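Arsenate Reductase (Corynebacterium glutamicum, PDB 3T38) probably reduces arsenate to arsenite in a thioredoxin-dependent reaction, using a low molecular weight tyrosine phosphatase fold. Local coordinates at residues L146-M160 with V165-E178. Sequence-based numbering, arbitrary orientation.
Sequences LTDDVIRASDYVITM and VCPMYPGKHYLDWE
Five backbone hydrogen bonds zip strand 156-159 to strand 173-176 in parallel register, running from His-173 N to Asp-155 O (2.9 Å) through to Trp-177 N on Thr-159 O. Lys-172 reaches the carbonyls of Arg-152 and Ser-154: its chain runs extended and then bends at the last torsion (chi4 -63°), bringing NZ 2.7 Å from Arg-152 O, above that carbonyl's plane, and 2.8 Å from Ser-154 O, within its plane. Backbone carbonyls thus grip the ammonium. Tyr-169 OH donates to the syn lone pair of Asp-148 OD1 (2.6 Å), while Arg-152 NE donates to Asp-148 OD2 in a salt bridge and Arg-152 CG lies over the tyrosine ring. Among apolar contacts, Ile-158 CG2 sits over the Trp-177 indole, 3.6 Å from the five-membered ring's centroid. On the sheet's other face Val-157 lies alongside the Tyr-174 ring, and Ile-151 CD1 meets Cys-166 SG at 3.5 Å. From the second subunit, Arg-36 forms a salt bridge with Asp-148 OD2. In the fold's parallel sheet, strand 156-159 has strand 83-88 on its other side, strand 173-176 is outermost within the chain, and helix 190-211 covers the face bearing Tyr-156, Ile-158 and Leu-175, also touching Trp-177.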
loop_
_atom_site.group_PDB
_atom_site.type_symbol
_atom_site.label_atom_id
_atom_site.label_comp_id
_atom_site.label_asym_id
_atom_site.label_seq_id
_atom_site.Cartn_x
_atom_site.Cartn_y
_atom_site.Cartn_z
ATOM N N LEU A 146 6.094 1.638 -2.695
ATOM C CA LEU A 146 6.121 3.094 -2.630
ATOM C C LEU A 146 5.006 3.676 -1.765
ATOM O O LEU A 146 3.853 3.305 -1.895
ATOM C CB LEU A 146 5.984 3.656 -4.042
ATOM C CG LEU A 146 6.224 5.150 -4.166
ATOM C CD1 LEU A 146 7.679 5.543 -3.607
ATOM C CD2 LEU A 146 5.998 5.422 -5.692
ATOM N N THR A 147 5.344 4.607 -0.913
ATOM C CA THR A 147 4.326 5.269 -0.073
ATOM C C THR A 147 4.621 6.780 -0.135
ATOM O O THR A 147 5.699 7.207 -0.511
ATOM C CB THR A 147 4.382 4.798 1.378
ATOM O OG1 THR A 147 5.703 5.017 1.888
ATOM C CG2 THR A 147 3.968 3.264 1.549
ATOM N N ASP A 148 3.628 7.576 0.170
ATOM C CA ASP A 148 3.704 9.010 -0.029
ATOM C C ASP A 148 4.620 9.635 0.998
ATOM O O ASP A 148 5.359 10.538 0.662
ATOM C CB ASP A 148 2.291 9.633 0.144
ATOM C CG ASP A 148 2.237 11.089 -0.286
ATOM O OD1 ASP A 148 2.383 11.340 -1.509
ATOM O OD2 ASP A 148 2.005 11.940 0.588
ATOM N N ASP A 149 4.594 9.166 2.251
ATOM C CA ASP A 149 5.412 9.818 3.282
ATOM C C ASP A 149 6.890 9.897 2.831
ATOM O O ASP A 149 7.528 10.925 2.998
ATOM C CB ASP A 149 5.324 9.104 4.628
ATOM C CG ASP A 149 5.216 7.606 4.481
ATOM O OD1 ASP A 149 5.837 6.973 3.546
ATOM O OD2 ASP A 149 4.406 7.056 5.234
ATOM N N VAL A 150 7.425 8.825 2.241
ATOM C CA VAL A 150 8.843 8.822 1.857
ATOM C C VAL A 150 9.178 9.680 0.648
ATOM O O VAL A 150 10.323 10.116 0.529
ATOM C CB VAL A 150 9.470 7.397 1.750
ATOM C CG1 VAL A 150 9.177 6.645 3.089
ATOM C CG2 VAL A 150 8.915 6.627 0.552
ATOM N N ILE A 151 8.185 9.946 -0.205
ATOM C CA ILE A 151 8.369 10.863 -1.268
ATOM C C ILE A 151 8.454 12.253 -0.684
ATOM O O ILE A 151 9.371 13.002 -1.000
ATOM C CB ILE A 151 7.254 10.777 -2.328
ATOM C CG1 ILE A 151 7.206 9.373 -2.999
ATOM C CG2 ILE A 151 7.487 11.853 -3.417
ATOM C CD1 ILE A 151 5.787 9.110 -3.741
ATOM N N ARG A 152 7.538 12.591 0.212
ATOM C CA ARG A 152 7.498 13.947 0.829
ATOM C C ARG A 152 8.782 14.272 1.591
ATOM O O ARG A 152 9.246 15.438 1.644
ATOM C CB ARG A 152 6.324 14.065 1.760
ATOM C CG ARG A 152 4.960 14.122 1.069
ATOM C CD ARG A 152 3.851 14.443 2.068
ATOM N NE ARG A 152 2.507 14.489 1.491
ATOM C CZ ARG A 152 1.818 15.612 1.323
ATOM N NH1 ARG A 152 2.343 16.800 1.655
ATOM N NH2 ARG A 152 0.619 15.560 0.785
ATOM N N ALA A 153 9.356 13.238 2.204
ATOM C CA ALA A 153 10.552 13.486 3.011
ATOM C C ALA A 153 11.743 13.722 2.061
ATOM O O ALA A 153 12.694 14.299 2.474
ATOM C CB ALA A 153 10.814 12.270 3.927
ATOM N N SER A 154 11.715 13.179 0.830
ATOM C CA SER A 154 12.906 13.035 0.036
ATOM C C SER A 154 13.366 14.397 -0.574
ATOM O O SER A 154 12.528 15.216 -0.967
ATOM C CB SER A 154 12.660 11.980 -1.050
ATOM O OG SER A 154 12.531 10.692 -0.461
ATOM N N ASP A 155 14.673 14.650 -0.601
ATOM C CA ASP A 155 15.250 15.796 -1.369
ATOM C C ASP A 155 15.575 15.376 -2.823
ATOM O O ASP A 155 15.609 16.200 -3.699
ATOM C CB ASP A 155 16.522 16.342 -0.704
ATOM C CG ASP A 155 16.286 16.805 0.720
ATOM O OD1 ASP A 155 15.675 17.875 0.901
ATOM O OD2 ASP A 155 16.665 16.095 1.682
ATOM N N TYR A 156 15.838 14.086 -3.052
ATOM C CA TYR A 156 16.124 13.523 -4.381
ATOM C C TYR A 156 15.227 12.309 -4.570
ATOM O O TYR A 156 15.157 11.460 -3.678
ATOM C CB TYR A 156 17.579 13.026 -4.479
ATOM C CG TYR A 156 18.620 14.110 -4.447
ATOM C CD1 TYR A 156 18.958 14.721 -3.237
ATOM C CD2 TYR A 156 19.235 14.567 -5.637
ATOM C CE1 TYR A 156 19.893 15.753 -3.174
ATOM C CE2 TYR A 156 20.220 15.628 -5.598
ATOM C CZ TYR A 156 20.523 16.218 -4.347
ATOM O OH TYR A 156 21.457 17.232 -4.234
ATOM N N VAL A 157 14.564 12.194 -5.720
ATOM C CA VAL A 157 13.737 11.021 -5.978
ATOM C C VAL A 157 14.211 10.495 -7.295
ATOM O O VAL A 157 14.135 11.213 -8.291
ATOM C CB VAL A 157 12.207 11.380 -6.112
ATOM C CG1 VAL A 157 11.404 10.168 -6.608
ATOM C CG2 VAL A 157 11.603 11.973 -4.803
ATOM N N ILE A 158 14.714 9.259 -7.306
ATOM C CA ILE A 158 15.330 8.686 -8.522
ATOM C C ILE A 158 14.525 7.507 -8.967
ATOM O O ILE A 158 14.391 6.540 -8.279
ATOM C CB ILE A 158 16.844 8.275 -8.366
ATOM C CG1 ILE A 158 17.730 9.481 -8.031
ATOM C CG2 ILE A 158 17.409 7.679 -9.631
ATOM C CD1 ILE A 158 17.707 9.873 -6.582
ATOM N N THR A 159 14.085 7.611 -10.183
ATOM C CA THR A 159 13.199 6.711 -10.859
ATOM C C THR A 159 13.979 5.755 -11.776
ATOM O O THR A 159 14.884 6.181 -12.468
ATOM C CB THR A 159 12.209 7.633 -11.659
ATOM O OG1 THR A 159 10.968 7.641 -10.925
ATOM C CG2 THR A 159 12.034 7.240 -13.064
HETATM N N MSE A 160 13.650 4.463 -11.731
HETATM C CA MSE A 160 14.413 3.443 -12.463
HETATM C C MSE A 160 13.484 2.416 -13.189
HETATM O O MSE A 160 13.596 1.189 -13.011
HETATM C CB MSE A 160 15.379 2.740 -11.493
HETATM C CG MSE A 160 15.958 3.698 -10.459
HETATM SE SE MSE A 160 17.286 2.824 -9.282
HETATM C CE MSE A 160 18.653 2.325 -10.592
ATOM N N VAL A 165 4.309 6.501 -11.598
ATOM C CA VAL A 165 3.566 6.121 -10.387
ATOM C C VAL A 165 3.817 7.081 -9.216
ATOM O O VAL A 165 3.303 6.859 -8.107
ATOM C CB VAL A 165 3.960 4.728 -9.872
ATOM C CG1 VAL A 165 3.632 3.606 -10.919
ATOM C CG2 VAL A 165 5.425 4.742 -9.429
ATOM N N CYS A 166 4.673 8.072 -9.444
ATOM C CA CYS A 166 5.205 8.826 -8.346
ATOM C C CYS A 166 4.726 10.259 -8.425
ATOM O O CYS A 166 4.965 10.898 -9.413
ATOM C CB CYS A 166 6.746 8.738 -8.269
ATOM S SG CYS A 166 7.307 9.624 -6.799
ATOM N N PRO A 167 4.005 10.752 -7.395
ATOM C CA PRO A 167 3.566 12.157 -7.513
ATOM C C PRO A 167 4.732 13.137 -7.532
ATOM O O PRO A 167 5.772 12.909 -6.902
ATOM C CB PRO A 167 2.660 12.382 -6.271
ATOM C CG PRO A 167 2.917 11.199 -5.350
ATOM C CD PRO A 167 3.258 10.049 -6.344
HETATM N N MSE A 168 4.532 14.216 -8.253
HETATM C CA MSE A 168 5.554 15.203 -8.519
HETATM C C MSE A 168 5.526 16.413 -7.562
HETATM O O MSE A 168 5.017 17.442 -7.935
HETATM C CB MSE A 168 5.320 15.693 -9.941
HETATM C CG MSE A 168 6.567 15.772 -10.748
HETATM SE SE MSE A 168 7.484 14.048 -10.949
HETATM C CE MSE A 168 6.995 13.738 -12.851
ATOM N N TYR A 169 6.091 16.300 -6.356
ATOM C CA TYR A 169 6.101 17.427 -5.398
ATOM C C TYR A 169 7.183 18.457 -5.703
ATOM O O TYR A 169 8.311 18.086 -6.029
ATOM C CB TYR A 169 6.260 16.950 -3.929
ATOM C CG TYR A 169 5.118 16.116 -3.394
ATOM C CD1 TYR A 169 3.911 16.704 -3.039
ATOM C CD2 TYR A 169 5.232 14.745 -3.283
ATOM C CE1 TYR A 169 2.855 15.947 -2.565
ATOM C CE2 TYR A 169 4.176 13.964 -2.795
ATOM C CZ TYR A 169 2.993 14.570 -2.441
ATOM O OH TYR A 169 1.940 13.814 -1.974
ATOM N N PRO A 170 6.852 19.760 -5.570
ATOM C CA PRO A 170 7.894 20.819 -5.631
ATOM C C PRO A 170 8.856 20.753 -4.450
ATOM O O PRO A 170 8.496 20.208 -3.391
ATOM C CB PRO A 170 7.098 22.131 -5.577
ATOM C CG PRO A 170 5.789 21.764 -5.052
ATOM C CD PRO A 170 5.500 20.332 -5.430
ATOM N N GLY A 171 10.046 21.322 -4.625
ATOM C CA GLY A 171 11.042 21.423 -3.554
ATOM C C GLY A 171 12.029 20.271 -3.610
ATOM O O GLY A 171 12.743 20.018 -2.636
ATOM N N LYS A 172 12.077 19.566 -4.749
ATOM C CA LYS A 172 12.780 18.307 -4.856
ATOM C C LYS A 172 13.462 18.096 -6.216
ATOM O O LYS A 172 12.944 18.533 -7.243
ATOM C CB LYS A 172 11.787 17.145 -4.666
ATOM C CG LYS A 172 11.025 17.126 -3.365
ATOM C CD LYS A 172 10.098 15.897 -3.231
ATOM C CE LYS A 172 9.112 16.162 -2.030
ATOM N NZ LYS A 172 9.929 16.271 -0.821
ATOM N N HIS A 173 14.558 17.325 -6.204
ATOM C CA HIS A 173 15.226 16.841 -7.439
ATOM C C HIS A 173 14.687 15.503 -7.929
ATOM O O HIS A 173 14.936 14.485 -7.342
ATOM C CB HIS A 173 16.779 16.831 -7.278
ATOM C CG HIS A 173 17.291 18.119 -6.737
ATOM N ND1 HIS A 173 17.301 19.274 -7.484
ATOM C CD2 HIS A 173 17.700 18.472 -5.491
ATOM C CE1 HIS A 173 17.727 20.277 -6.737
ATOM N NE2 HIS A 173 17.980 19.817 -5.525
ATOM N N TYR A 174 13.906 15.537 -8.986
ATOM C CA TYR A 174 13.473 14.326 -9.670
ATOM C C TYR A 174 14.464 13.968 -10.804
ATOM O O TYR A 174 14.668 14.726 -11.759
ATOM C CB TYR A 174 12.035 14.493 -10.190
ATOM C CG TYR A 174 10.997 14.465 -9.091
ATOM C CD1 TYR A 174 10.673 15.607 -8.355
ATOM C CD2 TYR A 174 10.339 13.281 -8.784
ATOM C CE1 TYR A 174 9.698 15.556 -7.335
ATOM C CE2 TYR A 174 9.368 13.219 -7.792
ATOM C CZ TYR A 174 9.068 14.360 -7.064
ATOM O OH TYR A 174 8.113 14.250 -6.079
ATOM N N LEU A 175 15.060 12.805 -10.657
ATOM C CA LEU A 175 16.018 12.255 -11.591
ATOM C C LEU A 175 15.406 10.958 -12.166
ATOM O O LEU A 175 14.746 10.204 -11.430
ATOM C CB LEU A 175 17.358 11.957 -10.850
ATOM C CG LEU A 175 18.566 12.930 -10.673
ATOM C CD1 LEU A 175 18.283 14.444 -10.685
ATOM C CD2 LEU A 175 19.473 12.558 -9.481
ATOM N N ASP A 176 15.609 10.732 -13.465
ATOM C CA ASP A 176 15.154 9.537 -14.178
ATOM C C ASP A 176 16.347 8.775 -14.779
ATOM O O ASP A 176 17.001 9.267 -15.691
ATOM C CB ASP A 176 14.215 9.968 -15.330
ATOM C CG ASP A 176 13.428 8.804 -15.922
ATOM O OD1 ASP A 176 13.846 7.642 -15.828
ATOM O OD2 ASP A 176 12.377 9.054 -16.512
ATOM N N TRP A 177 16.628 7.583 -14.251
ATOM C CA TRP A 177 17.792 6.796 -14.652
ATOM C C TRP A 177 17.459 5.618 -15.581
ATOM O O TRP A 177 18.204 4.638 -15.613
ATOM C CB TRP A 177 18.513 6.246 -13.425
ATOM C CG TRP A 177 19.386 7.239 -12.705
ATOM C CD1 TRP A 177 19.486 8.570 -12.957
ATOM C CD2 TRP A 177 20.222 6.976 -11.593
ATOM N NE1 TRP A 177 20.356 9.157 -12.079
ATOM C CE2 TRP A 177 20.828 8.202 -11.229
ATOM C CE3 TRP A 177 20.545 5.809 -10.870
ATOM C CZ2 TRP A 177 21.729 8.312 -10.175
ATOM C CZ3 TRP A 177 21.447 5.912 -9.820
ATOM C CH2 TRP A 177 22.017 7.155 -9.470
ATOM N N GLU A 178 16.349 5.690 -16.297
ATOM C CA GLU A 178 16.018 4.668 -17.286
ATOM C C GLU A 178 15.112 5.243 -18.367
ATOM O O GLU A 178 13.973 4.793 -18.513
ATOM C CB GLU A 178 15.317 3.470 -16.624
ATOM C CG GLU A 178 15.240 2.180 -17.541
ATOM C CD GLU A 178 14.735 0.928 -16.795
ATOM O OE1 GLU A 178 15.012 0.798 -15.567
ATOM O OE2 GLU A 178 14.068 0.078 -17.452
#